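Local coordinates for NikO protein (PDB 4FQD) that acts as an enolpyruvyl transferase of nikkomycin biosynthesis, in the MurA branch of the EPSP synthase family, and probably uses UDP-N-acetylglucosamine as acceptor, at residues A[339-342]-A[343-346]; A[442-445]-A[446-449]; A[224-227]-A[228-232]. The protein carries 4 engineered substitutions. All blocks are in the same frame, centred on the assembly; numbering follows the deposited sequence.

Interaction 1: A[339-342]-A[343-346]; sequences VFSD and SQPF
S343 swings its hydroxyl beside its own backbone N (chi1 -59°), which brings OG to 3.4 Å from CB of F340, while Q344, bent at chi2 with its first torsion between staggered positions (133°), folds its amide back beside S341. Residues 340-343 form a type I beta turn that leads into helix 344-351 of the inverse β/α barrel typical of enolpyruvyl transferases. Its closing bond, from S343 N to F340 O, is weak at 3.4 Å. A serine suits this buried bend because it is small enough to lie against F340 and V339, and its OG bonds to E300.

Q344 brings its amide close to the carbonyl of S341: NE2 is 3.4 Å from S341 O, but the angle is poor and no bond forms. The hydrogen bond of NE2 goes instead to E362, whose OE1 also receives OG of S341, so one carboxylate oxygen binds two polar groups that lie 3.8 Å apart, measured from OG to NE2. Were Q344 an alanine, E362 would probably lose one of the two donors this turn offers it, and a gap is likely to open beside the carbonyl of S341.

D342 points its CB away from 343-346, though that atom touches S343 N; OD1 forms a salt bridge with R368, and a bound sulfate lies about 4 Å from the side chain. P345, a residue with no amide hydrogen and therefore suited to the first turn of a helix, sets CD 3.3 Å from D342 O. The same carbonyl oxygen meets the ring of F346 at its edge, near the ring plane, 3.3 Å from CE2.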
ATOM      1  N   VAL A 339       1.874  -1.351  -9.843  1.00 11.11           N
ATOM      2  CA  VAL A 339       0.668  -1.899 -10.449  1.00 12.68           C
ATOM      3  C   VAL A 339      -0.129  -0.815 -11.166  1.00 13.77           C
ATOM      4  O   VAL A 339      -0.353   0.265 -10.618  1.00 12.39           O
ATOM      5  CB  VAL A 339      -0.230  -2.568  -9.392  1.00 12.55           C
ATOM      6  CG1 VAL A 339      -1.483  -3.141 -10.038  1.00 12.59           C
ATOM      7  CG2 VAL A 339       0.540  -3.653  -8.662  1.00 15.63           C
ATOM      8  N   PHE A 340      -0.546  -1.107 -12.394  1.00 14.98           N
ATOM      9  CA  PHE A 340      -1.364  -0.182 -13.170  1.00 12.68           C
ATOM     10  C   PHE A 340      -2.681   0.123 -12.469  1.00 14.55           C
ATOM     11  O   PHE A 340      -3.205  -0.698 -11.717  1.00 15.23           O
ATOM     12  CB  PHE A 340      -1.650  -0.746 -14.562  1.00 14.24           C
ATOM     13  CG  PHE A 340      -0.559  -0.487 -15.557  1.00 15.98           C
ATOM     14  CD1 PHE A 340      -0.381   0.778 -16.092  1.00 12.46           C
ATOM     15  CD2 PHE A 340       0.276  -1.511 -15.974  1.00 15.14           C
ATOM     16  CE1 PHE A 340       0.618   1.021 -17.012  1.00 15.86           C
ATOM     17  CE2 PHE A 340       1.276  -1.274 -16.895  1.00 17.47           C
ATOM     18  CZ  PHE A 340       1.446  -0.006 -17.416  1.00 17.42           C
ATOM     19  N   SER A 341      -3.215   1.310 -12.727  1.00 17.96           N
ATOM     20  CA  SER A 341      -4.489   1.712 -12.154  1.00 14.71           C
ATOM     21  C   SER A 341      -5.628   0.946 -12.822  1.00 18.33           C
ATOM     22  O   SER A 341      -6.657   0.677 -12.204  1.00 19.43           O
ATOM     23  CB  SER A 341      -4.687   3.217 -12.323  1.00 13.97           C
ATOM     24  OG  SER A 341      -5.731   3.689 -11.491  1.00 22.41           O
ATOM     25  N   ASP A 342      -5.428   0.593 -14.087  1.00 20.21           N
ATOM     26  CA  ASP A 342      -6.434  -0.132 -14.857  1.00 22.86           C
ATOM     27  C   ASP A 342      -6.479  -1.613 -14.493  1.00 18.38           C
ATOM     28  O   ASP A 342      -7.455  -2.302 -14.789  1.00 19.37           O
ATOM     29  CB  ASP A 342      -6.174   0.024 -16.356  1.00 22.44           C
ATOM     30  CG  ASP A 342      -6.440   1.431 -16.850  1.00 30.23           C
ATOM     31  OD1 ASP A 342      -7.380   2.072 -16.337  1.00 32.16           O
ATOM     32  OD2 ASP A 342      -5.711   1.896 -17.751  1.00 38.62           O
ATOM     33  N   SER A 343      -5.419  -2.098 -13.854  1.00 15.46           N
ATOM     34  CA  SER A 343      -5.330  -3.506 -13.479  1.00 14.68           C
ATOM     35  C   SER A 343      -6.070  -3.780 -12.173  1.00 16.60           C
ATOM     36  O   SER A 343      -6.542  -4.891 -11.933  1.00 16.83           O
ATOM     37  CB  SER A 343      -3.866  -3.931 -13.349  1.00 13.27           C
ATOM     38  OG  SER A 343      -3.169  -3.744 -14.570  1.00 22.76           O
ATOM     39  N   GLN A 344      -6.169  -2.750 -11.340  1.00 17.31           N
ATOM     40  CA  GLN A 344      -6.785  -2.861 -10.019  1.00 14.05           C
ATOM     41  C   GLN A 344      -8.228  -3.410  -9.965  1.00 13.89           C
ATOM     42  O   GLN A 344      -8.533  -4.217  -9.086  1.00 14.34           O
ATOM     43  CB  GLN A 344      -6.653  -1.529  -9.264  1.00 13.10           C
ATOM     44  CG  GLN A 344      -7.920  -1.043  -8.595  1.00 21.13           C
ATOM     45  CD  GLN A 344      -8.251   0.386  -8.968  1.00 32.73           C
ATOM     46  OE1 GLN A 344      -9.396   0.708  -9.281  1.00 43.45           O
ATOM     47  NE2 GLN A 344      -7.246   1.256  -8.934  1.00 27.58           N
ATOM     48  N   PRO A 345      -9.116  -2.988 -10.888  1.00 14.09           N
ATOM     49  CA  PRO A 345     -10.478  -3.535 -10.808  1.00 12.33           C
ATOM     50  C   PRO A 345     -10.541  -5.051 -10.999  1.00 14.22           C
ATOM     51  O   PRO A 345     -11.365  -5.715 -10.368  1.00 15.29           O
ATOM     52  CB  PRO A 345     -11.204  -2.835 -11.962  1.00 11.87           C
ATOM     53  CG  PRO A 345     -10.452  -1.576 -12.170  1.00 12.80           C
ATOM     54  CD  PRO A 345      -9.020  -1.924 -11.905  1.00 15.62           C
ATOM     55  N   PHE A 346      -9.679  -5.587 -11.856  1.00 10.12           N
ATOM     56  CA  PHE A 346      -9.661  -7.022 -12.112  1.00 13.04           C
ATOM     57  C   PHE A 346      -9.052  -7.785 -10.940  1.00 12.99           C
ATOM     58  O   PHE A 346      -9.410  -8.932 -10.679  1.00 15.96           O
ATOM     59  CB  PHE A 346      -8.906  -7.323 -13.406  1.00  9.20           C
ATOM     60  CG  PHE A 346      -9.430  -6.573 -14.595  1.00 12.90           C
ATOM     61  CD1 PHE A 346     -10.559  -7.015 -15.265  1.00 11.82           C
ATOM     62  CD2 PHE A 346      -8.799  -5.423 -15.038  1.00 10.57           C
ATOM     63  CE1 PHE A 346     -11.047  -6.325 -16.357  1.00 14.98           C
ATOM     64  CE2 PHE A 346      -9.282  -4.729 -16.131  1.00 12.28           C
ATOM     65  CZ  PHE A 346     -10.407  -5.180 -16.791  1.00 16.97           C
TER

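Interaction 2: A[442-445]-A[446-449]; sequences VEDL and VKLG
D444 and K447 lie side by side on the last turns of helix 441-447 and point the same way, and their charged ends form a salt bridge with OD1 3.6 Å from NZ. K447 starts with CG anti to the backbone N (chi1 -161°) and then bends at chi3 (-57°), which turns the ammonium group over toward the aspartate. E443 lies one residue further back; its OE2 stops 4.2 Å from NZ of K447, close enough for attraction but beyond a salt bridge. Both acids also form salt bridges with R439. D444 thus bridges two cations, while E443 pairs with R439 and merely lies near K447, a pattern that suits the solvent-facing side of a helix.

V442 and V446 cross obliquely, with CG1 of V442 4.2 Å from CG2 of V446. The same pair is joined through the backbone by a nearly straight bond, V446 N to V442 O, at 2.9 Å. Further on the helix tightens: L448 N is 2.8 Å from L445 O, and approaches from above the carbonyl plane, while its bond to D444 O is weak.

G449 is the first residue to leave helical angles, in a Schellman motif, with its N 2.9 Å from V446 O. Its positive phi of 120° suits glycine, since a CB there would press on the carbonyl oxygen of L448.

The leucines supply the opposite chemistry from the charged pair: L445 packs on L416 of helix 409-419 and on I452 of strand 451-456, which V442 and V446 also touch, and both L445 and L448 meet W271 of helix 265-278.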
ATOM      1  N   VAL A 442     -17.196  -8.278 -26.046  1.00 15.21           N
ATOM      2  CA  VAL A 442     -18.388  -9.118 -26.012  1.00 19.75           C
ATOM      3  C   VAL A 442     -18.280 -10.269 -27.009  1.00 16.61           C
ATOM      4  O   VAL A 442     -18.521 -11.425 -26.662  1.00 20.73           O
ATOM      5  CB  VAL A 442     -19.665  -8.301 -26.296  1.00 19.90           C
ATOM      6  CG1 VAL A 442     -20.856  -9.225 -26.500  1.00 15.06           C
ATOM      7  CG2 VAL A 442     -19.930  -7.324 -25.162  1.00 13.62           C
ATOM      8  N   GLU A 443     -17.902  -9.947 -28.242  1.00 14.64           N
ATOM      9  CA  GLU A 443     -17.760 -10.953 -29.291  1.00 19.58           C
ATOM     10  C   GLU A 443     -16.705 -11.997 -28.939  1.00 21.62           C
ATOM     11  O   GLU A 443     -16.901 -13.190 -29.172  1.00 21.17           O
ATOM     12  CB  GLU A 443     -17.414 -10.292 -30.625  1.00 20.80           C
ATOM     13  CG  GLU A 443     -17.172 -11.277 -31.757  1.00 25.17           C
ATOM     14  CD  GLU A 443     -16.668 -10.604 -33.018  1.00 36.00           C
ATOM     15  OE1 GLU A 443     -17.345  -9.679 -33.513  1.00 37.92           O
ATOM     16  OE2 GLU A 443     -15.590 -10.997 -33.512  1.00 32.69           O
ATOM     17  N   ASP A 444     -15.588 -11.543 -28.377  1.00 18.69           N
ATOM     18  CA  ASP A 444     -14.507 -12.443 -27.988  1.00 18.17           C
ATOM     19  C   ASP A 444     -14.932 -13.389 -26.870  1.00 18.75           C
ATOM     20  O   ASP A 444     -14.555 -14.561 -26.861  1.00 22.45           O
ATOM     21  CB  ASP A 444     -13.265 -11.652 -27.570  1.00 15.88           C
ATOM     22  CG  ASP A 444     -12.559 -11.012 -28.748  1.00 25.72           C
ATOM     23  OD1 ASP A 444     -12.719 -11.516 -29.880  1.00 27.84           O
ATOM     24  OD2 ASP A 444     -11.839 -10.011 -28.544  1.00 25.26           O
ATOM     25  N   LEU A 445     -15.718 -12.873 -25.928  1.00 18.07           N
ATOM     26  CA  LEU A 445     -16.215 -13.679 -24.818  1.00 15.02           C
ATOM     27  C   LEU A 445     -17.248 -14.698 -25.289  1.00 18.55           C
ATOM     28  O   LEU A 445     -17.179 -15.872 -24.924  1.00 16.14           O
ATOM     29  CB  LEU A 445     -16.810 -12.786 -23.727  1.00 15.56           C
ATOM     30  CG  LEU A 445     -15.804 -12.074 -22.820  1.00 19.81           C
ATOM     31  CD1 LEU A 445     -16.507 -11.071 -21.923  1.00 16.22           C
ATOM     32  CD2 LEU A 445     -15.033 -13.085 -21.987  1.00 12.01           C
ATOM     33  N   VAL A 446     -18.200 -14.240 -26.096  1.00 16.85           N
ATOM     34  CA  VAL A 446     -19.223 -15.107 -26.675  1.00 17.34           C
ATOM     35  C   VAL A 446     -18.576 -16.250 -27.456  1.00 22.60           C
ATOM     36  O   VAL A 446     -19.061 -17.384 -27.445  1.00 22.59           O
ATOM     37  CB  VAL A 446     -20.172 -14.308 -27.598  1.00 21.01           C
ATOM     38  CG1 VAL A 446     -21.014 -15.239 -28.462  1.00 12.46           C
ATOM     39  CG2 VAL A 446     -21.059 -13.382 -26.775  1.00 14.87           C
ATOM     40  N   LYS A 447     -17.463 -15.941 -28.111  1.00 17.81           N
ATOM     41  CA  LYS A 447     -16.712 -16.922 -28.880  1.00 19.07           C
ATOM     42  C   LYS A 447     -16.187 -18.040 -27.980  1.00 23.15           C
ATOM     43  O   LYS A 447     -15.976 -19.166 -28.432  1.00 21.90           O
ATOM     44  CB  LYS A 447     -15.548 -16.233 -29.594  1.00 19.97           C
ATOM     45  CG  LYS A 447     -14.965 -17.013 -30.754  1.00 27.51           C
ATOM     46  CD  LYS A 447     -13.787 -16.272 -31.366  1.00 55.81           C
ATOM     47  CE  LYS A 447     -14.184 -14.876 -31.823  1.00 48.72           C
ATOM     48  NZ  LYS A 447     -13.013 -14.110 -32.336  1.00 49.01           N
ATOM     49  N   LEU A 448     -15.984 -17.723 -26.705  1.00 19.51           N
ATOM     50  CA  LEU A 448     -15.485 -18.697 -25.740  1.00 18.18           C
ATOM     51  C   LEU A 448     -16.616 -19.491 -25.093  1.00 19.22           C
ATOM     52  O   LEU A 448     -16.368 -20.430 -24.337  1.00 22.09           O
ATOM     53  CB  LEU A 448     -14.651 -18.005 -24.660  1.00 20.59           C
ATOM     54  CG  LEU A 448     -13.384 -17.280 -25.116  1.00 16.79           C
ATOM     55  CD1 LEU A 448     -12.720 -16.587 -23.937  1.00 16.06           C
ATOM     56  CD2 LEU A 448     -12.422 -18.251 -25.783  1.00 14.71           C
ATOM     57  N   GLY A 449     -17.855 -19.108 -25.384  1.00 15.39           N
ATOM     58  CA  GLY A 449     -19.010 -19.822 -24.873  1.00 15.87           C
ATOM     59  C   GLY A 449     -19.925 -18.969 -24.017  1.00 18.30           C
ATOM     60  O   GLY A 449     -20.934 -19.450 -23.500  1.00 14.52           O
TER

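Interaction 3: A[224-227]-A[228-232]; sequences MVTV and LRDLG
Helix 219-231 is one of the helices of the inverse β/α barrel fold, and this contact is its last two turns, ending at G232. Four successive backbone bonds of the i to i+4 kind hold it: L228 N to M224 O, R229 N to V225 O, D230 N to T226 O (3.0 Å) and L231 N to V227 O.

In three pairs four residues apart the side chains lie side by side, pointing the same way. V225 sets CG1 over one face of the R229 guanidinium, 3.7 Å from NE and offset toward its rim. R229 is extended from CG to NE, which carries the flat group past the valine. The long arginine suits this place because its aliphatic part runs past V225 O while the guanidinium, a face against V225 CG1, reaches strand 235-239. V227 and L231 meet through CG1 and CD1 at 4.2 Å; V227 also packs on T40 and A43 of helix 34-44, and L231 on V257 of strand 257-260. T226 and D230 are the more open pair, with T226 CG2 3.8 Å from D230 OD2.

M224 and L228 are buried; M224 packs on L200 and L201 of helix 192-204, and L228 on A43 and I235. G232 takes a positive phi of 140°, at which a CB would collide with the carbonyl oxygen of L231, so glycine is well suited to leave the helix.

The D230 carboxylate lies near T226 O, an acceptor like itself, so it gains no bond there. For R229, the cover of V225 CG1, the bond from NH2 to I235 O and a cation-pi interaction with F237 probably make up for the partial burial of its charge.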
ATOM      1  N   MET A 224       7.969   4.464 -27.164  1.00 10.56           N
ATOM      2  CA  MET A 224       8.046   5.722 -27.899  1.00 10.86           C
ATOM      3  C   MET A 224       9.501   6.152 -28.065  1.00 15.52           C
ATOM      4  O   MET A 224       9.873   6.743 -29.080  1.00 13.59           O
ATOM      5  CB  MET A 224       7.242   6.825 -27.207  1.00 10.20           C
ATOM      6  CG  MET A 224       7.145   8.106 -28.028  1.00 15.01           C
ATOM      7  SD  MET A 224       6.201   9.427 -27.244  1.00 26.26           S
ATOM      8  CE  MET A 224       7.265   9.840 -25.868  1.00 15.19           C
ATOM      9  N   VAL A 225      10.318   5.849 -27.060  1.00 11.95           N
ATOM     10  CA  VAL A 225      11.750   6.116 -27.120  1.00 11.99           C
ATOM     11  C   VAL A 225      12.378   5.363 -28.286  1.00 11.39           C
ATOM     12  O   VAL A 225      13.172   5.919 -29.044  1.00 15.45           O
ATOM     13  CB  VAL A 225      12.456   5.711 -25.809  1.00 10.21           C
ATOM     14  CG1 VAL A 225      13.969   5.722 -25.982  1.00 10.06           C
ATOM     15  CG2 VAL A 225      12.032   6.629 -24.673  1.00 13.23           C
ATOM     16  N   THR A 226      12.003   4.095 -28.430  1.00 12.53           N
ATOM     17  CA  THR A 226      12.502   3.264 -29.520  1.00 15.70           C
ATOM     18  C   THR A 226      12.066   3.817 -30.875  1.00 15.74           C
ATOM     19  O   THR A 226      12.845   3.833 -31.828  1.00 18.52           O
ATOM     20  CB  THR A 226      12.021   1.806 -29.379  1.00 15.59           C
ATOM     21  OG1 THR A 226      12.462   1.276 -28.122  1.00 19.62           O
ATOM     22  CG2 THR A 226      12.571   0.945 -30.509  1.00  8.95           C
ATOM     23  N   VAL A 227      10.822   4.279 -30.950  1.00 15.60           N
ATOM     24  CA  VAL A 227      10.289   4.846 -32.185  1.00 16.23           C
ATOM     25  C   VAL A 227      11.027   6.125 -32.569  1.00 11.71           C
ATOM     26  O   VAL A 227      11.428   6.297 -33.722  1.00 10.97           O
ATOM     27  CB  VAL A 227       8.779   5.133 -32.071  1.00 15.49           C
ATOM     28  CG1 VAL A 227       8.287   5.902 -33.291  1.00  9.05           C
ATOM     29  CG2 VAL A 227       8.005   3.836 -31.905  1.00 13.08           C
ATOM     30  N   LEU A 228      11.209   7.015 -31.599  1.00 12.14           N
ATOM     31  CA  LEU A 228      11.938   8.260 -31.826  1.00 11.69           C
ATOM     32  C   LEU A 228      13.379   7.996 -32.250  1.00 12.88           C
ATOM     33  O   LEU A 228      13.905   8.675 -33.133  1.00 13.61           O
ATOM     34  CB  LEU A 228      11.908   9.143 -30.577  1.00  8.54           C
ATOM     35  CG  LEU A 228      10.610   9.913 -30.333  1.00 12.66           C
ATOM     36  CD1 LEU A 228      10.691  10.709 -29.040  1.00 15.53           C
ATOM     37  CD2 LEU A 228      10.303  10.827 -31.511  1.00  7.21           C
ATOM     38  N   ARG A 229      14.007   7.010 -31.618  1.00 10.22           N
ATOM     39  CA  ARG A 229      15.365   6.611 -31.972  1.00 16.30           C
ATOM     40  C   ARG A 229      15.443   6.145 -33.422  1.00 13.77           C
ATOM     41  O   ARG A 229      16.353   6.526 -34.156  1.00 16.41           O
ATOM     42  CB  ARG A 229      15.860   5.499 -31.044  1.00 12.81           C
ATOM     43  CG  ARG A 229      16.349   5.980 -29.687  1.00 16.27           C
ATOM     44  CD  ARG A 229      16.685   4.808 -28.776  1.00 16.58           C
ATOM     45  NE  ARG A 229      17.294   5.240 -27.521  1.00 19.09           N
ATOM     46  CZ  ARG A 229      17.529   4.436 -26.489  1.00 22.01           C
ATOM     47  NH1 ARG A 229      17.198   3.153 -26.555  1.00 18.61           N
ATOM     48  NH2 ARG A 229      18.089   4.913 -25.386  1.00 20.73           N
ATOM     49  N   ASP A 230      14.481   5.320 -33.825  1.00 13.25           N
ATOM     50  CA  ASP A 230      14.448   4.787 -35.182  1.00 14.08           C
ATOM     51  C   ASP A 230      14.113   5.869 -36.206  1.00 16.94           C
ATOM     52  O   ASP A 230      14.488   5.762 -37.373  1.00 21.26           O
ATOM     53  CB  ASP A 230      13.448   3.633 -35.284  1.00 20.76           C
ATOM     54  CG  ASP A 230      13.821   2.457 -34.401  1.00 26.26           C
ATOM     55  OD1 ASP A 230      14.976   2.410 -33.926  1.00 24.62           O
ATOM     56  OD2 ASP A 230      12.962   1.575 -34.187  1.00 25.58           O
ATOM     57  N   LEU A 231      13.408   6.907 -35.766  1.00 12.49           N
ATOM     58  CA  LEU A 231      13.082   8.035 -36.634  1.00 13.36           C
ATOM     59  C   LEU A 231      14.329   8.851 -36.963  1.00 20.88           C
ATOM     60  O   LEU A 231      14.442   9.419 -38.050  1.00 20.14           O
ATOM     61  CB  LEU A 231      12.022   8.934 -35.989  1.00 10.39           C
ATOM     62  CG  LEU A 231      10.574   8.442 -36.023  1.00 11.96           C
ATOM     63  CD1 LEU A 231       9.676   9.363 -35.214  1.00  9.10           C
ATOM     64  CD2 LEU A 231      10.080   8.338 -37.457  1.00 12.75           C
ATOM     65  N   GLY A 232      15.262   8.908 -36.018  1.00 16.07           N
ATOM     66  CA  GLY A 232      16.508   9.621 -36.225  1.00 20.43           C
ATOM     67  C   GLY A 232      16.971  10.388 -35.004  1.00 19.68           C
ATOM     68  O   GLY A 232      18.059  10.963 -35.001  1.00 24.79           O
TER

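How the interactions relate
All three contacts are local, at a helix start in interaction 1 and at helix ends in interactions 2 and 3, and none touches another. Interaction 1 lies nearest the centre of the chain, about 11 Å from it, and its mostly buried polar groups find partners in acids and an arginine brought in from other parts of the chain. Interaction 2, the most exposed, combines surface charges with a hydrophobic underside. Interaction 3 is again mostly buried, and relies on aliphatic packing and one arginine. Interactions 1 and 2 share neighbours, since both meet helices 265-278 and 409-419; interaction 3 packs on other helices, with its centre about 37 Å from that of interaction 2.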